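Local coordinates for protein DNA-(apurinic or apyrimidinic site) endonuclease 2 (PDB 6WCD) that acts as a metal-dependent DNA repair nuclease, weakly incising the backbone at abasic sites and trimming DNA ends in the 3'-5' direction, at residues S75-A81 with I312-P318; Q104-L110 with R159-L163; S242-H247 with F286-I291. One frame throughout, in Å; residues are numbered along the deposited sequence. Where two conformers were deposited one is given.

All three contacts lie off-centre in the catalytic nuclease domain, each partly buried. Contact 1 closes the longest loop and holds contacts 2 and 3 inside it; it joins the approach to strand 80-83, with its first residues, to the loop after strand 310-312 through backbone hydrogen bonding, bridging waters and proline packing. Contact 2 ties the start of helix 107-114 and the residues leading into it to helix 152-173 with the most charged chemistry, a salt bridge and a cation-pi pair. Contact 3, across the chain's centre from contact 2, sets helix 242-246 against edge strand 286-291 of the other sheet, mixing aromatic packing with a histidine-aspartate hydrogen bond and a close pair of serine hydroxyls.

Contact 1: residues S75-A81 with I312-P318; sequences STTPQAA and IAANKCP. With BU1 (1,4-butanediol), chain D.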
loop_
_atom_site.group_PDB
_atom_site.type_symbol
_atom_site.label_atom_id
_atom_site.label_comp_id
_atom_site.label_asym_id
_atom_site.label_seq_id
_atom_site.Cartn_x
_atom_site.Cartn_y
_atom_site.Cartn_z
ATOM N N SER A 75 17.786 -7.814 0.514
ATOM C CA SER A 75 18.128 -6.975 1.669
ATOM C C SER A 75 16.975 -6.806 2.647
ATOM O O SER A 75 17.224 -6.534 3.850
ATOM C CB SER A 75 18.516 -5.566 1.173
ATOM O OG SER A 75 17.432 -4.922 0.522
ATOM N N THR A 76 15.733 -6.977 2.205
ATOM C CA THR A 76 14.574 -6.673 3.015
ATOM C C THR A 76 13.632 -7.838 3.188
ATOM O O THR A 76 12.465 -7.621 3.499
ATOM C CB THR A 76 13.776 -5.501 2.436
ATOM O OG1 THR A 76 13.511 -5.766 1.057
ATOM C CG2 THR A 76 14.541 -4.273 2.567
ATOM N N THR A 77 14.102 -9.065 2.956
ATOM C CA THR A 77 13.236 -10.221 3.126
ATOM C C THR A 77 12.537 -10.116 4.471
ATOM O O THR A 77 13.210 -10.014 5.497
ATOM C CB THR A 77 14.067 -11.493 3.048
ATOM O OG1 THR A 77 14.761 -11.537 1.770
ATOM C CG2 THR A 77 13.209 -12.731 3.148
ATOM N N PRO A 78 11.216 -10.178 4.518
ATOM C CA PRO A 78 10.486 -9.962 5.755
ATOM C C PRO A 78 10.522 -11.149 6.694
ATOM O O PRO A 78 10.548 -12.319 6.282
ATOM C CB PRO A 78 9.056 -9.664 5.282
ATOM C CG PRO A 78 8.943 -10.348 3.985
ATOM C CD PRO A 78 10.288 -10.242 3.349
ATOM N N GLN A 79 10.472 -10.834 7.988
ATOM C CA GLN A 79 10.365 -11.870 8.997
ATOM C C GLN A 79 8.972 -12.454 9.064
ATOM O O GLN A 79 8.806 -13.602 9.507
ATOM C CB GLN A 79 10.780 -11.307 10.369
ATOM C CG GLN A 79 12.306 -11.152 10.582
ATOM C CD GLN A 79 12.986 -10.029 9.807
ATOM O OE1 GLN A 79 12.350 -9.091 9.337
ATOM N NE2 GLN A 79 14.316 -10.113 9.703
ATOM N N ALA A 80 7.963 -11.713 8.624
ATOM C CA ALA A 80 6.591 -12.151 8.677
ATOM C C ALA A 80 5.828 -11.462 7.558
ATOM O O ALA A 80 6.194 -10.389 7.094
ATOM C CB ALA A 80 5.943 -11.836 10.022
ATOM N N ALA A 81 4.728 -12.076 7.145
ATOM C CA ALA A 81 3.902 -11.509 6.088
ATOM C C ALA A 81 2.504 -12.103 6.178
ATOM O O ALA A 81 2.341 -13.276 6.516
ATOM C CB ALA A 81 4.477 -11.777 4.686
ATOM N N ILE A 312 17.409 -5.517 8.131
ATOM C CA ILE A 312 18.016 -6.803 8.496
ATOM C C ILE A 312 17.124 -7.854 7.838
ATOM O O ILE A 312 15.941 -7.978 8.190
ATOM C CB ILE A 312 18.074 -7.012 10.000
ATOM C CG1 ILE A 312 18.942 -5.947 10.694
ATOM C CG2 ILE A 312 18.628 -8.383 10.300
ATOM C CD1 ILE A 312 18.770 -5.956 12.187
ATOM N N ALA A 313 17.659 -8.557 6.847
ATOM C CA ALA A 313 16.854 -9.538 6.118
ATOM C C ALA A 313 16.632 -10.781 6.947
ATOM O O ALA A 313 17.542 -11.265 7.637
ATOM C CB ALA A 313 17.590 -9.933 4.846
ATOM N N ALA A 314 15.439 -11.343 6.813
ATOM C CA ALA A 314 15.182 -12.673 7.367
ATOM C C ALA A 314 15.957 -13.723 6.596
ATOM O O ALA A 314 16.293 -13.543 5.425
ATOM C CB ALA A 314 13.686 -12.981 7.277
ATOM N N ASN A 315 16.190 -14.867 7.261
ATOM C CA ASN A 315 16.956 -15.937 6.662
ATOM C C ASN A 315 16.135 -16.787 5.716
ATOM O O ASN A 315 16.706 -17.557 4.946
ATOM C CB ASN A 315 17.537 -16.864 7.739
ATOM C CG ASN A 315 18.187 -16.107 8.877
ATOM O OD1 ASN A 315 17.721 -16.164 10.018
ATOM N ND2 ASN A 315 19.274 -15.397 8.577
ATOM N N LYS A 316 14.820 -16.667 5.766
ATOM C CA LYS A 316 13.951 -17.452 4.910
ATOM C C LYS A 316 12.745 -16.589 4.633
ATOM O O LYS A 316 12.305 -15.833 5.481
ATOM C CB LYS A 316 13.554 -18.779 5.572
ATOM C CG LYS A 316 12.633 -19.685 4.784
ATOM C CD LYS A 316 12.926 -21.145 5.158
ATOM C CE LYS A 316 11.682 -22.011 5.179
ATOM N NZ LYS A 316 11.097 -22.206 3.829
ATOM N N CYS A 317 12.202 -16.724 3.423
ATOM C CA CYS A 317 10.953 -16.071 3.102
ATOM C C CYS A 317 9.784 -16.703 3.866
ATOM O O CYS A 317 9.686 -17.939 3.940
ATOM C CB CYS A 317 10.685 -16.184 1.611
ATOM S SG CYS A 317 11.875 -15.389 0.560
ATOM N N PRO A 318 8.886 -15.899 4.427
ATOM C CA PRO A 318 7.756 -16.445 5.154
ATOM C C PRO A 318 6.774 -17.139 4.216
ATOM O O PRO A 318 6.817 -16.920 3.000
ATOM C CB PRO A 318 7.131 -15.228 5.828
ATOM C CG PRO A 318 7.708 -14.017 5.195
ATOM C CD PRO A 318 8.957 -14.418 4.465
HETATM C C1 BU1 D . 20.947 -2.762 1.529
HETATM C C2 BU1 D . 19.517 -2.262 1.284
HETATM C C3 BU1 D . 19.399 -0.747 1.451
HETATM C C4 BU1 D . 19.082 -0.426 2.904
HETATM O O5 BU1 D . 21.113 -3.188 2.860
HETATM O O6 BU1 D . 19.316 0.919 3.263
HETATM O O HOH W 1 19.647 -6.517 4.974
HETATM O O HOH W 2 13.548 -7.328 6.483
HETATM O O HOH W 3 10.802 -15.111 7.439
#
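Ser75 starts the segment next to a bound 1,4-butanediol, its CB 3.5 Å from C2 of the diol, while its carbonyl O lies 3.6 Å from CB of Ala313 and accepts a 2.7 Å hydrogen bond from water 1. Thr76 turns away, its hydroxyl held by the backbone of Asp28 and Lys73. Thr77 makes the main backbone link: Ala314 N donates to Thr77 O at 2.9 Å, almost straight. Water 2 donates both to Thr77 O (2.9 Å) and to Ile312 O (3.0 Å) beside this bond, and Thr77 CG2 rests 3.9 Å from Cys317 SG. Pro78 packs its CG against CG of Pro318 at 4.1 Å, with water 3 close to both Pro78 O and Lys316 O. The CB of Gln79 points away, yet the folded side chain (m, then p) brings NE2 back to donate to Ile312 O at 3.1 Å; its OE1 accepts from Arg125 N. Ala81 CB meets Pro318 CG at 4.0 Å. Gln79 and Ala80 both face Gln123, a classic beta bulge at the start of strand 80-83, where it pairs with strand 119-127. The segment after strand 310-312, another neighbour of strand 119-127, lines the edge of a DNase I-like nuclease sheet.

Contact 2: residues Q104-L110 with R159-L163; sequences QFLEEEL and RFYHL
Residues 104-106 run as an irregular lead-in, Phe105 near phi/psi -111/127, to the helix that starts at Glu107 with Leu106 as N-cap; residues 159-163 are helix inside 152-173. The backbones stay apart, the nearest CA pair being Leu110 and Leu163 at 8.6 Å, so long side chains span the gap. Arg159 (m, m, m) folds over Phe105 (m): its CZ sits 4.2 Å from the ring centroid, off-centre, in a cation-pi contact. At the guanidinium edge NE and NH2 each donate at 2.8 Å, to OE2 and OE1 of extended Glu109 (t, t), a two-pronged salt bridge, and NH2 donates to Gln104 O at 2.9 Å. Leu163 (t, p) covers the opposite ring face, its CD1 3.9 Å from Leu110 CD2. Phe105 and His162 (t) meet rim to rim, centroids 5.4 Å apart, while His162 NE2 donates to Gln104 OE1 at 2.6 Å. The N-terminal end of one helix and its lead-in pack on another, with one arginine charge matched by carboxylate, carbonyl and aromatic face.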
loop_
_atom_site.group_PDB
_atom_site.type_symbol
_atom_site.label_atom_id
_atom_site.label_comp_id
_atom_site.label_asym_id
_atom_site.label_seq_id
_atom_site.Cartn_x
_atom_site.Cartn_y
_atom_site.Cartn_z
ATOM N N GLN A 104 -17.002 -4.374 16.706
ATOM C CA GLN A 104 -18.029 -3.708 15.903
ATOM C C GLN A 104 -18.254 -4.364 14.552
ATOM O O GLN A 104 -19.175 -3.964 13.845
ATOM C CB GLN A 104 -17.639 -2.254 15.621
ATOM C CG GLN A 104 -17.438 -1.378 16.825
ATOM C CD GLN A 104 -16.345 -0.347 16.589
ATOM O OE1 GLN A 104 -15.469 -0.536 15.741
ATOM N NE2 GLN A 104 -16.393 0.749 17.335
ATOM N N PHE A 105 -17.437 -5.336 14.164
ATOM C CA PHE A 105 -17.578 -6.033 12.886
ATOM C C PHE A 105 -18.015 -7.500 13.052
ATOM O O PHE A 105 -17.308 -8.295 13.695
ATOM C CB PHE A 105 -16.224 -6.060 12.146
ATOM C CG PHE A 105 -15.595 -4.717 11.881
ATOM C CD1 PHE A 105 -14.847 -4.074 12.824
ATOM C CD2 PHE A 105 -15.653 -4.159 10.589
ATOM C CE1 PHE A 105 -14.207 -2.853 12.532
ATOM C CE2 PHE A 105 -15.070 -2.959 10.319
ATOM C CZ PHE A 105 -14.338 -2.311 11.256
ATOM N N LEU A 106 -19.086 -7.905 12.359
ATOM C CA LEU A 106 -19.372 -9.333 12.217
ATOM C C LEU A 106 -18.213 -10.033 11.522
ATOM O O LEU A 106 -17.560 -9.456 10.666
ATOM C CB LEU A 106 -20.636 -9.567 11.360
ATOM C CG LEU A 106 -22.041 -9.058 11.666
ATOM C CD1 LEU A 106 -22.993 -9.302 10.473
ATOM C CD2 LEU A 106 -22.605 -9.741 12.852
ATOM N N GLU A 107 -17.985 -11.315 11.838
ATOM C CA GLU A 107 -16.991 -12.085 11.096
ATOM C C GLU A 107 -17.283 -12.097 9.613
ATOM O O GLU A 107 -16.357 -12.036 8.792
ATOM C CB GLU A 107 -16.952 -13.542 11.539
ATOM C CG GLU A 107 -16.937 -13.778 12.971
ATOM C CD GLU A 107 -17.244 -15.206 13.237
ATOM O OE1 GLU A 107 -16.722 -16.112 12.530
ATOM O OE2 GLU A 107 -18.058 -15.396 14.126
ATOM N N GLU A 108 -18.552 -12.227 9.240
ATOM C CA GLU A 108 -18.807 -12.272 7.812
ATOM C C GLU A 108 -18.475 -10.932 7.171
ATOM O O GLU A 108 -18.034 -10.895 6.026
ATOM C CB GLU A 108 -20.208 -12.679 7.519
ATOM C CG GLU A 108 -20.414 -14.023 8.114
ATOM C CD GLU A 108 -21.456 -14.771 7.419
ATOM O OE1 GLU A 108 -22.250 -14.116 6.708
ATOM O OE2 GLU A 108 -21.438 -16.012 7.571
ATOM N N GLU A 109 -18.622 -9.840 7.915
ATOM C CA GLU A 109 -18.150 -8.564 7.363
ATOM C C GLU A 109 -16.630 -8.533 7.243
ATOM O O GLU A 109 -16.055 -7.975 6.280
ATOM C CB GLU A 109 -18.653 -7.410 8.219
ATOM C CG GLU A 109 -18.338 -6.077 7.546
ATOM C CD GLU A 109 -18.642 -4.888 8.419
ATOM O OE1 GLU A 109 -19.044 -5.039 9.589
ATOM O OE2 GLU A 109 -18.366 -3.772 7.895
ATOM N N LEU A 110 -15.898 -9.067 8.237
ATOM C CA LEU A 110 -14.469 -9.135 8.094
ATOM C C LEU A 110 -14.061 -9.926 6.847
ATOM O O LEU A 110 -13.117 -9.544 6.139
ATOM C CB LEU A 110 -13.827 -9.753 9.333
ATOM C CG LEU A 110 -13.978 -8.904 10.603
ATOM C CD1 LEU A 110 -13.346 -9.673 11.765
ATOM C CD2 LEU A 110 -13.350 -7.510 10.485
ATOM N N ARG A 159 -16.098 1.350 6.062
ATOM C CA ARG A 159 -15.754 0.245 6.970
ATOM C C ARG A 159 -14.356 -0.270 6.744
ATOM O O ARG A 159 -13.659 -0.617 7.699
ATOM C CB ARG A 159 -16.802 -0.842 6.840
ATOM C CG ARG A 159 -18.201 -0.395 7.311
ATOM C CD ARG A 159 -18.247 -0.177 8.778
ATOM N NE ARG A 159 -18.365 -1.465 9.448
ATOM C CZ ARG A 159 -18.633 -1.596 10.729
ATOM N NH1 ARG A 159 -18.678 -0.519 11.498
ATOM N NH2 ARG A 159 -18.864 -2.808 11.227
ATOM N N PHE A 160 -13.875 -0.263 5.494
ATOM C CA PHE A 160 -12.492 -0.632 5.213
ATOM C C PHE A 160 -11.519 0.326 5.873
ATOM O O PHE A 160 -10.552 -0.097 6.477
ATOM C CB PHE A 160 -12.281 -0.687 3.706
ATOM C CG PHE A 160 -10.966 -1.243 3.288
ATOM C CD1 PHE A 160 -9.860 -0.429 3.112
ATOM C CD2 PHE A 160 -10.819 -2.595 3.053
ATOM C CE1 PHE A 160 -8.621 -0.979 2.716
ATOM C CE2 PHE A 160 -9.587 -3.141 2.666
ATOM C CZ PHE A 160 -8.511 -2.325 2.498
ATOM N N TYR A 161 -11.796 1.635 5.776
ATOM C CA TYR A 161 -10.987 2.614 6.468
ATOM C C TYR A 161 -10.965 2.369 7.975
ATOM O O TYR A 161 -9.895 2.461 8.590
ATOM C CB TYR A 161 -11.542 3.995 6.215
ATOM C CG TYR A 161 -11.292 4.615 4.860
ATOM C CD1 TYR A 161 -10.232 4.265 4.072
ATOM C CD2 TYR A 161 -12.092 5.661 4.438
ATOM C CE1 TYR A 161 -10.000 4.927 2.850
ATOM C CE2 TYR A 161 -11.850 6.333 3.223
ATOM C CZ TYR A 161 -10.787 5.952 2.455
ATOM O OH TYR A 161 -10.550 6.672 1.248
ATOM N N HIS A 162 -12.119 2.033 8.557
ATOM C CA HIS A 162 -12.143 1.816 10.002
ATOM C C HIS A 162 -11.353 0.567 10.360
ATOM O O HIS A 162 -10.588 0.570 11.338
ATOM C CB HIS A 162 -13.599 1.699 10.454
ATOM C CG HIS A 162 -13.777 1.575 11.930
ATOM N ND1 HIS A 162 -13.233 2.465 12.827
ATOM C CD2 HIS A 162 -14.498 0.692 12.665
ATOM C CE1 HIS A 162 -13.578 2.115 14.057
ATOM N NE2 HIS A 162 -14.343 1.042 13.985
ATOM N N LEU A 163 -11.455 -0.473 9.557
ATOM C CA LEU A 163 -10.634 -1.665 9.807
ATOM C C LEU A 163 -9.138 -1.382 9.653
ATOM O O LEU A 163 -8.310 -1.880 10.442
ATOM C CB LEU A 163 -11.068 -2.796 8.861
ATOM C CG LEU A 163 -10.348 -4.155 9.002
ATOM C CD1 LEU A 163 -10.645 -4.679 10.379
ATOM C CD2 LEU A 163 -10.868 -5.100 7.903
#

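Contact 3: residues S242-H247 with F286-I291; sequences SFRYFH and FLDSVI
A histidine-carboxylate hydrogen bond joins the end of a short helix to a bulged edge strand: His247 NE2 donates to Asp288 OD1 at 2.8 Å. Strand 286-291 is outermost in one of the two sheets of this DNase I-like fold, and Leu287 and Asp288 both face Phe306 across the pairing, a classic beta bulge, with Leu287 near phi/psi -102/-37. Helix 242-246 crosses the strand at -110°, the axes approaching to 6.8 Å; Phe243 and Ser289 bring their CA atoms to 4.8 Å, Phe246 and Asp288 to 6.2 Å. His247 (m) leaves helical geometry at -134/62. Phe246 (m) lies over the bulge, with Asp288 CA 3.8 Å from its ring centroid and over the face in a CH-pi contact; its CZ is 3.7 Å from Phe286 CB. Phe243 (t) receives Ile291 CD1 over its face, 3.9 Å from the centroid. Phe286 also packs on Ile275 of strand 269-278, in the second sheet, whose backbone O is hydrogen-bonded to Ser242 OG. The side chain of Ile291 is about 7 Å from that of Asp273, probably important for catalysis. Between helix and strand, Ser242 (p) and Ser289 (t) place their OG atoms 2.7 Å apart.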
loop_
_atom_site.group_PDB
_atom_site.type_symbol
_atom_site.label_atom_id
_atom_site.label_comp_id
_atom_site.label_asym_id
_atom_site.label_seq_id
_atom_site.Cartn_x
_atom_site.Cartn_y
_atom_site.Cartn_z
ATOM N N SER A 242 3.813 11.574 4.834
ATOM C CA SER A 242 5.238 11.901 4.752
ATOM C C SER A 242 5.514 12.900 3.650
ATOM O O SER A 242 6.421 13.716 3.768
ATOM C CB SER A 242 6.065 10.620 4.560
ATOM O OG SER A 242 5.847 9.944 3.306
ATOM N N PHE A 243 4.813 12.802 2.521
ATOM C CA PHE A 243 5.038 13.780 1.476
ATOM C C PHE A 243 4.883 15.193 2.015
ATOM O O PHE A 243 5.691 16.071 1.715
ATOM C CB PHE A 243 4.086 13.579 0.302
ATOM C CG PHE A 243 4.246 14.598 -0.811
ATOM C CD1 PHE A 243 5.378 14.637 -1.603
ATOM C CD2 PHE A 243 3.262 15.520 -1.068
ATOM C CE1 PHE A 243 5.555 15.622 -2.555
ATOM C CE2 PHE A 243 3.400 16.468 -2.016
ATOM C CZ PHE A 243 4.537 16.535 -2.777
ATOM N N ARG A 244 3.836 15.444 2.822
ATOM C CA ARG A 244 3.609 16.796 3.300
ATOM C C ARG A 244 4.495 17.171 4.471
ATOM O O ARG A 244 4.680 18.359 4.747
ATOM C CB ARG A 244 2.127 16.954 3.686
ATOM C CG ARG A 244 1.239 16.991 2.495
ATOM C CD ARG A 244 1.507 18.166 1.562
ATOM N NE ARG A 244 0.604 18.103 0.410
ATOM C CZ ARG A 244 0.780 18.784 -0.718
ATOM N NH1 ARG A 244 1.860 19.511 -0.920
ATOM N NH2 ARG A 244 -0.106 18.652 -1.687
ATOM N N TYR A 245 5.082 16.199 5.162
ATOM C CA TYR A 245 6.080 16.514 6.159
ATOM C C TYR A 245 7.254 17.228 5.499
ATOM O O TYR A 245 7.826 18.152 6.061
ATOM C CB TYR A 245 6.531 15.212 6.839
ATOM C CG TYR A 245 7.479 15.403 8.006
ATOM C CD1 TYR A 245 8.850 15.288 7.837
ATOM C CD2 TYR A 245 6.998 15.649 9.281
ATOM C CE1 TYR A 245 9.727 15.448 8.903
ATOM C CE2 TYR A 245 7.866 15.798 10.334
ATOM C CZ TYR A 245 9.212 15.717 10.145
ATOM O OH TYR A 245 10.073 15.877 11.208
ATOM N N PHE A 246 7.610 16.793 4.275
ATOM C CA PHE A 246 8.774 17.375 3.608
ATOM C C PHE A 246 8.414 18.449 2.592
ATOM O O PHE A 246 9.261 19.284 2.287
ATOM C CB PHE A 246 9.578 16.245 2.946
ATOM C CG PHE A 246 10.229 15.312 3.933
ATOM C CD1 PHE A 246 11.361 15.706 4.614
ATOM C CD2 PHE A 246 9.686 14.085 4.196
ATOM C CE1 PHE A 246 11.962 14.857 5.522
ATOM C CE2 PHE A 246 10.279 13.266 5.100
ATOM C CZ PHE A 246 11.398 13.650 5.757
ATOM N N HIS A 247 7.184 18.437 2.066
ATOM C CA HIS A 247 6.763 19.354 1.002
ATOM C C HIS A 247 5.394 19.941 1.330
ATOM O O HIS A 247 4.405 19.697 0.623
ATOM C CB HIS A 247 6.745 18.600 -0.322
ATOM C CG HIS A 247 8.060 17.973 -0.602
ATOM N ND1 HIS A 247 9.168 18.728 -0.920
ATOM C CD2 HIS A 247 8.473 16.690 -0.498
ATOM C CE1 HIS A 247 10.219 17.922 -1.031
ATOM N NE2 HIS A 247 9.826 16.683 -0.788
ATOM N N PHE A 286 12.990 9.185 8.312
ATOM C CA PHE A 286 12.799 9.578 6.924
ATOM C C PHE A 286 13.756 10.700 6.534
ATOM O O PHE A 286 14.049 11.604 7.317
ATOM C CB PHE A 286 11.360 10.059 6.646
ATOM C CG PHE A 286 10.359 8.979 6.341
ATOM C CD1 PHE A 286 10.187 7.867 7.120
ATOM C CD2 PHE A 286 9.508 9.129 5.239
ATOM C CE1 PHE A 286 9.201 6.910 6.810
ATOM C CE2 PHE A 286 8.536 8.174 4.936
ATOM C CZ PHE A 286 8.390 7.079 5.722
ATOM N N LEU A 287 14.234 10.627 5.284
ATOM C CA LEU A 287 14.979 11.696 4.658
ATOM C C LEU A 287 14.137 12.518 3.675
ATOM O O LEU A 287 14.400 13.733 3.528
ATOM C CB LEU A 287 16.208 11.119 3.928
ATOM C CG LEU A 287 17.271 10.562 4.866
ATOM C CD1 LEU A 287 18.203 9.667 4.067
ATOM C CD2 LEU A 287 18.064 11.633 5.567
ATOM N N ASP A 288 13.250 11.870 2.942
ATOM C CA ASP A 288 12.416 12.568 1.972
ATOM C C ASP A 288 11.269 11.660 1.582
ATOM O O ASP A 288 11.281 10.456 1.832
ATOM C CB ASP A 288 13.236 12.979 0.759
ATOM C CG ASP A 288 12.625 14.145 -0.049
ATOM O OD1 ASP A 288 11.535 14.691 0.274
ATOM O OD2 ASP A 288 13.315 14.556 -1.034
ATOM N N SER A 289 10.251 12.256 0.966
ATOM C CA SER A 289 9.106 11.554 0.407
ATOM C C SER A 289 8.668 12.379 -0.778
ATOM O O SER A 289 8.468 13.587 -0.615
ATOM C CB SER A 289 8.005 11.437 1.445
ATOM O OG SER A 289 6.902 10.742 0.940
ATOM N N VAL A 290 8.560 11.764 -1.952
ATOM C CA VAL A 290 8.403 12.460 -3.208
ATOM C C VAL A 290 7.346 11.766 -4.071
ATOM O O VAL A 290 6.911 10.626 -3.813
ATOM C CB VAL A 290 9.725 12.545 -4.003
ATOM C CG1 VAL A 290 10.853 13.183 -3.143
ATOM C CG2 VAL A 290 10.144 11.201 -4.472
ATOM N N ILE A 291 6.980 12.462 -5.135
ATOM C CA ILE A 291 6.154 11.963 -6.235
ATOM C C ILE A 291 7.109 11.665 -7.385
ATOM O O ILE A 291 8.095 12.372 -7.589
ATOM C CB ILE A 291 5.095 12.997 -6.688
ATOM C CG1 ILE A 291 4.488 13.747 -5.508
ATOM C CG2 ILE A 291 4.015 12.320 -7.540
ATOM C CD1 ILE A 291 3.710 12.860 -4.580
#